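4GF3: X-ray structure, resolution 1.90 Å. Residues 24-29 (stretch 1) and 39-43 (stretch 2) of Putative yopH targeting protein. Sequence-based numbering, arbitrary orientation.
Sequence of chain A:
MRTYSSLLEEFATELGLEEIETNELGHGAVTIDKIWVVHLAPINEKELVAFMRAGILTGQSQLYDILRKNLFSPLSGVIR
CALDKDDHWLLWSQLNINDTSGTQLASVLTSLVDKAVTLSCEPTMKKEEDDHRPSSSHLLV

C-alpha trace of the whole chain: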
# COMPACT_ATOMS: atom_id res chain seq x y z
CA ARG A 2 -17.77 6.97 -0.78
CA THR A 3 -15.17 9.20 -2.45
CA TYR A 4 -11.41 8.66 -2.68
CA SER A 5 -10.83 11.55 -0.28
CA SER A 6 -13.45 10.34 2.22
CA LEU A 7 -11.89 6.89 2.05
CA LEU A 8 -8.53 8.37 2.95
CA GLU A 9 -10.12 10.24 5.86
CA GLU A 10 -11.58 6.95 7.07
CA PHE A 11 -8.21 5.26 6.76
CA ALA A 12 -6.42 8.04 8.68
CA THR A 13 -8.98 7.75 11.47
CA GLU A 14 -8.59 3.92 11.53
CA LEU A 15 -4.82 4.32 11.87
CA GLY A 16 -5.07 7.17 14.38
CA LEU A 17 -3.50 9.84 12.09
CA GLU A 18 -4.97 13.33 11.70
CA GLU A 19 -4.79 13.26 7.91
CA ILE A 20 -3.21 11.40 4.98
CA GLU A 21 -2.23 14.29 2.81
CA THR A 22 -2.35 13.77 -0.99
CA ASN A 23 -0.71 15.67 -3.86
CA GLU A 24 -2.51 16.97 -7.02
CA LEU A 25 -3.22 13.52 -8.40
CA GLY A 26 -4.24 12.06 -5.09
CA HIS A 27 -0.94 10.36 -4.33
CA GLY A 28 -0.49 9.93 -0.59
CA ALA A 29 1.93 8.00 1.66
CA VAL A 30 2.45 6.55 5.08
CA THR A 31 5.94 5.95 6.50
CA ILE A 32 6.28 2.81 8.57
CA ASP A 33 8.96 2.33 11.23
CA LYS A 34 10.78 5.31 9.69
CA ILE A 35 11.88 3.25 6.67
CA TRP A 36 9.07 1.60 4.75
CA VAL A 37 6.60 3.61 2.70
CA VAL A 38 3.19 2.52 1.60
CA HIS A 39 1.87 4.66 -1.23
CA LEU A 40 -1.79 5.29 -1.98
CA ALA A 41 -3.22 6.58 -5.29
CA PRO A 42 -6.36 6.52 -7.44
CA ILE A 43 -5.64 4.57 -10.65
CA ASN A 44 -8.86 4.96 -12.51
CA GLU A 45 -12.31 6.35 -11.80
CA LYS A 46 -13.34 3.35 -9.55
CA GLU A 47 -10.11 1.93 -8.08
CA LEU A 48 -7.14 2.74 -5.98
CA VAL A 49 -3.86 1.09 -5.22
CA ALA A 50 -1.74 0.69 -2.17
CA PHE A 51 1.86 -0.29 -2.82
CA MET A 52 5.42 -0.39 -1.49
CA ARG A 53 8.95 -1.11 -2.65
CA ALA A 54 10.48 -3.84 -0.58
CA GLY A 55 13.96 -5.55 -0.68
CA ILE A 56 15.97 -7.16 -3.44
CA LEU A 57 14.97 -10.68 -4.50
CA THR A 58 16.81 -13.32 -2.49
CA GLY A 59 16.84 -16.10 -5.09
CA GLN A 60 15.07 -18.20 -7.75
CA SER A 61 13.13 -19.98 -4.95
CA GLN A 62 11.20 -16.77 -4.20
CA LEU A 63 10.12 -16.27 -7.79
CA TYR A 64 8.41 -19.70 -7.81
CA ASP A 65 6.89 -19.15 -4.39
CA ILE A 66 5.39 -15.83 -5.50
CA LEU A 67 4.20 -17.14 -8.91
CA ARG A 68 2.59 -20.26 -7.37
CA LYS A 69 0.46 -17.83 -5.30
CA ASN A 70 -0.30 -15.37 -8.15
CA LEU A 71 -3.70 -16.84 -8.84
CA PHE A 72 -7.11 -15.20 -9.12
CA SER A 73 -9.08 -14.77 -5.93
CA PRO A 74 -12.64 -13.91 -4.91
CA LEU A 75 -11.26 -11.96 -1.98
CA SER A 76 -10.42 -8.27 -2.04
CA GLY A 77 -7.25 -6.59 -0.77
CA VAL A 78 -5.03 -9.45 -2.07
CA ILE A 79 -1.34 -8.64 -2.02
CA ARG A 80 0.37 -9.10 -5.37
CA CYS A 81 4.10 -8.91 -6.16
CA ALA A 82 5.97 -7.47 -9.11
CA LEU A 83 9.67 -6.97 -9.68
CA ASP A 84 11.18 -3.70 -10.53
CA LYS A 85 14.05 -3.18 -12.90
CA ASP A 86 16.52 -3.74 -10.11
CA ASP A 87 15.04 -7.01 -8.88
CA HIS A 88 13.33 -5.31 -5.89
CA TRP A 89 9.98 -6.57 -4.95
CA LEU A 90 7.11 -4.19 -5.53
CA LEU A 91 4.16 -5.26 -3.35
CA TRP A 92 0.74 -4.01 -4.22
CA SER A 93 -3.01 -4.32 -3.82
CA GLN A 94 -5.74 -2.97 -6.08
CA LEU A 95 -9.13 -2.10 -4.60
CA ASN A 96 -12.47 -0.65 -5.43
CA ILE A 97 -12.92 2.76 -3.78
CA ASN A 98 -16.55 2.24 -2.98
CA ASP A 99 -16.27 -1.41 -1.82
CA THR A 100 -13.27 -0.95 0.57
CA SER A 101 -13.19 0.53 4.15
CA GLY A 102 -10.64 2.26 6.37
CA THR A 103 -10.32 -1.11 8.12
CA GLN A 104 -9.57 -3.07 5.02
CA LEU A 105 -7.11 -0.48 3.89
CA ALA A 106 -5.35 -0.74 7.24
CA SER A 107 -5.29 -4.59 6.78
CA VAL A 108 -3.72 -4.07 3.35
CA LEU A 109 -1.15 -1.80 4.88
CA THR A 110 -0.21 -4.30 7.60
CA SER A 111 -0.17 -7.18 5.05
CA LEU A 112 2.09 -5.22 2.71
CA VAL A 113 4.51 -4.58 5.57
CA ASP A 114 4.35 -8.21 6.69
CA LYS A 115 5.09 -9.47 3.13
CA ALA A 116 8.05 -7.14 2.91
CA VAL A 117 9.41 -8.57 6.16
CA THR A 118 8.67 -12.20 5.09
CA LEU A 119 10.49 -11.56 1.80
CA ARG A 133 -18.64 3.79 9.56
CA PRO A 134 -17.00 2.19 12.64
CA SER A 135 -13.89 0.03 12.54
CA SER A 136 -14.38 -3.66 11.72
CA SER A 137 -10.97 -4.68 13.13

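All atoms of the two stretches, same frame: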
# COMPACT_ATOMS: atom_id res chain seq x y z
N GLU A 24 -1.55 16.58 -5.98
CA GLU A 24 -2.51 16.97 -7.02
C GLU A 24 -3.30 15.81 -7.64
O GLU A 24 -4.43 16.00 -8.09
CB GLU A 24 -1.77 17.67 -8.18
CG GLU A 24 -1.24 19.03 -7.82
CD GLU A 24 0.13 18.99 -7.17
OE1 GLU A 24 0.68 17.88 -7.13
OE2 GLU A 24 0.65 20.08 -6.75
N LEU A 25 -2.66 14.65 -7.73
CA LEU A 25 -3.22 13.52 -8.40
C LEU A 25 -3.70 12.53 -7.39
O LEU A 25 -3.99 11.38 -7.72
CB LEU A 25 -2.19 12.92 -9.30
CG LEU A 25 -1.61 13.78 -10.45
CD1 LEU A 25 -0.73 12.86 -11.29
CD2 LEU A 25 -2.63 14.45 -11.32
N GLY A 26 -3.69 12.92 -6.14
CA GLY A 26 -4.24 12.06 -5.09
C GLY A 26 -3.27 11.05 -4.52
O GLY A 26 -3.68 10.16 -3.82
N HIS A 27 -1.98 11.25 -4.81
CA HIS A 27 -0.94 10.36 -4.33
C HIS A 27 -0.64 10.75 -2.89
O HIS A 27 -0.38 11.93 -2.59
CB HIS A 27 0.35 10.43 -5.13
CG HIS A 27 0.16 10.19 -6.58
ND1 HIS A 27 1.16 10.43 -7.51
CD2 HIS A 27 -0.92 9.77 -7.29
CE1 HIS A 27 0.71 10.14 -8.72
NE2 HIS A 27 -0.55 9.72 -8.61
N GLY A 28 -0.72 9.77 -2.04
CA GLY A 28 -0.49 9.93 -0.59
C GLY A 28 0.47 8.84 -0.11
O GLY A 28 0.76 7.88 -0.84
N ALA A 29 0.97 8.98 1.13
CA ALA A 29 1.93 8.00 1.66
C ALA A 29 1.91 7.95 3.20
O ALA A 29 1.70 8.96 3.86
CB ALA A 29 3.36 8.30 1.13
N HIS A 39 2.46 3.61 -0.37
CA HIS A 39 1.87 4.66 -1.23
C HIS A 39 0.44 4.33 -1.58
O HIS A 39 0.06 3.16 -1.77
CB HIS A 39 2.67 4.73 -2.53
CG HIS A 39 4.09 5.12 -2.33
ND1 HIS A 39 4.48 6.43 -2.15
CD2 HIS A 39 5.22 4.37 -2.23
CE1 HIS A 39 5.78 6.46 -1.98
NE2 HIS A 39 6.24 5.22 -2.01
N LEU A 40 -0.38 5.37 -1.64
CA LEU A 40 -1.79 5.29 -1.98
C LEU A 40 -2.09 6.22 -3.16
O LEU A 40 -1.69 7.33 -3.15
CB LEU A 40 -2.66 5.76 -0.85
CG LEU A 40 -2.33 5.06 0.42
CD1 LEU A 40 -2.48 6.02 1.61
CD2 LEU A 40 -3.16 3.82 0.40
N ALA A 41 -2.83 5.74 -4.15
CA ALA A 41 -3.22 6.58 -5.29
C ALA A 41 -4.48 6.05 -5.98
O ALA A 41 -4.66 4.84 -6.06
CB ALA A 41 -2.11 6.63 -6.28
N PRO A 42 -5.29 6.94 -6.52
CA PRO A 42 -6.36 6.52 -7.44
C PRO A 42 -5.68 6.07 -8.77
O PRO A 42 -4.64 6.62 -9.15
CB PRO A 42 -7.22 7.75 -7.60
CG PRO A 42 -6.51 8.87 -6.98
CD PRO A 42 -5.21 8.40 -6.40
N ILE A 43 -6.19 5.02 -9.38
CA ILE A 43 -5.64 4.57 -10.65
C ILE A 43 -6.54 4.67 -11.83
O ILE A 43 -6.07 4.69 -12.97
CB ILE A 43 -5.06 3.20 -10.54
CG1 ILE A 43 -6.12 2.14 -10.17
CG2 ILE A 43 -3.92 3.20 -9.58
CD1 ILE A 43 -5.63 0.86 -10.72
O HOH W 1 -3.96 9.51 -9.89
O HOH W 2 -2.39 7.48 -10.35
O HOH W 3 2.75 8.40 -3.08

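Gly-26 is the unusual point of this contact, because two separate features exclude a side chain there. Its phi/psi of 86/14 would jam a CB against the preceding carbonyl oxygen. An ideal CB on Gly-26 would also fall 3.0 Å from Pro-42 CG, a clash. The backbone and the neighboring proline therefore both favor glycine here.

Gly-28 and Leu-40 form the one hydrogen-bonded pair. Gly-28 N donates to Leu-40 O at 2.9 Å, and Leu-40 N donates to Gly-28 O at 2.9 Å. Both bonds are nearly linear, with angles of 169° and 173° at the hydrogen. They define an antiparallel hydrogen-bonded pair. Two CA-H...O contacts supplement them: His-27 CA lies 3.3 Å from Leu-40 O, and His-39 CA lies 3.4 Å from Gly-28 O. Each carbonyl thus meets both an N-H and a CA-H from the facing stretch.

Ala-29 and His-39 form the next pair, of the non-hydrogen-bonded type. Ala-29 CA and His-39 CA are 4.4 Å apart, and the two side chains share one face of the sheet. Ala-29 CB packs 3.9 Å from His-39 ND1. Leu-40 points to the other face.

Water 3 joins the strands at this end. Water 3 donates to Gly-28 O at 3.0 Å and hydrogen-bonds to His-39 ND1 at 2.8 Å.

Beyond the bridges there are no direct hydrogen bonds, and the stretches meet by van der Waals packing, much of it against carbonyl oxygens. His-27 CD2 approaches Ala-41 CB at 3.5 Å, with the methyl oblique to the ring. Pro-42 CD lies 3.5 Å from both Leu-25 O and Gly-26 O.

Water also links the two stretches around Pro-42. Water 1 donates to Leu-25 O at 2.9 Å and to Pro-42 O at 3.1 Å. Water 2 donates to Pro-42 O at 2.7 Å and makes a weak bond to His-27 NE2 at 3.4 Å.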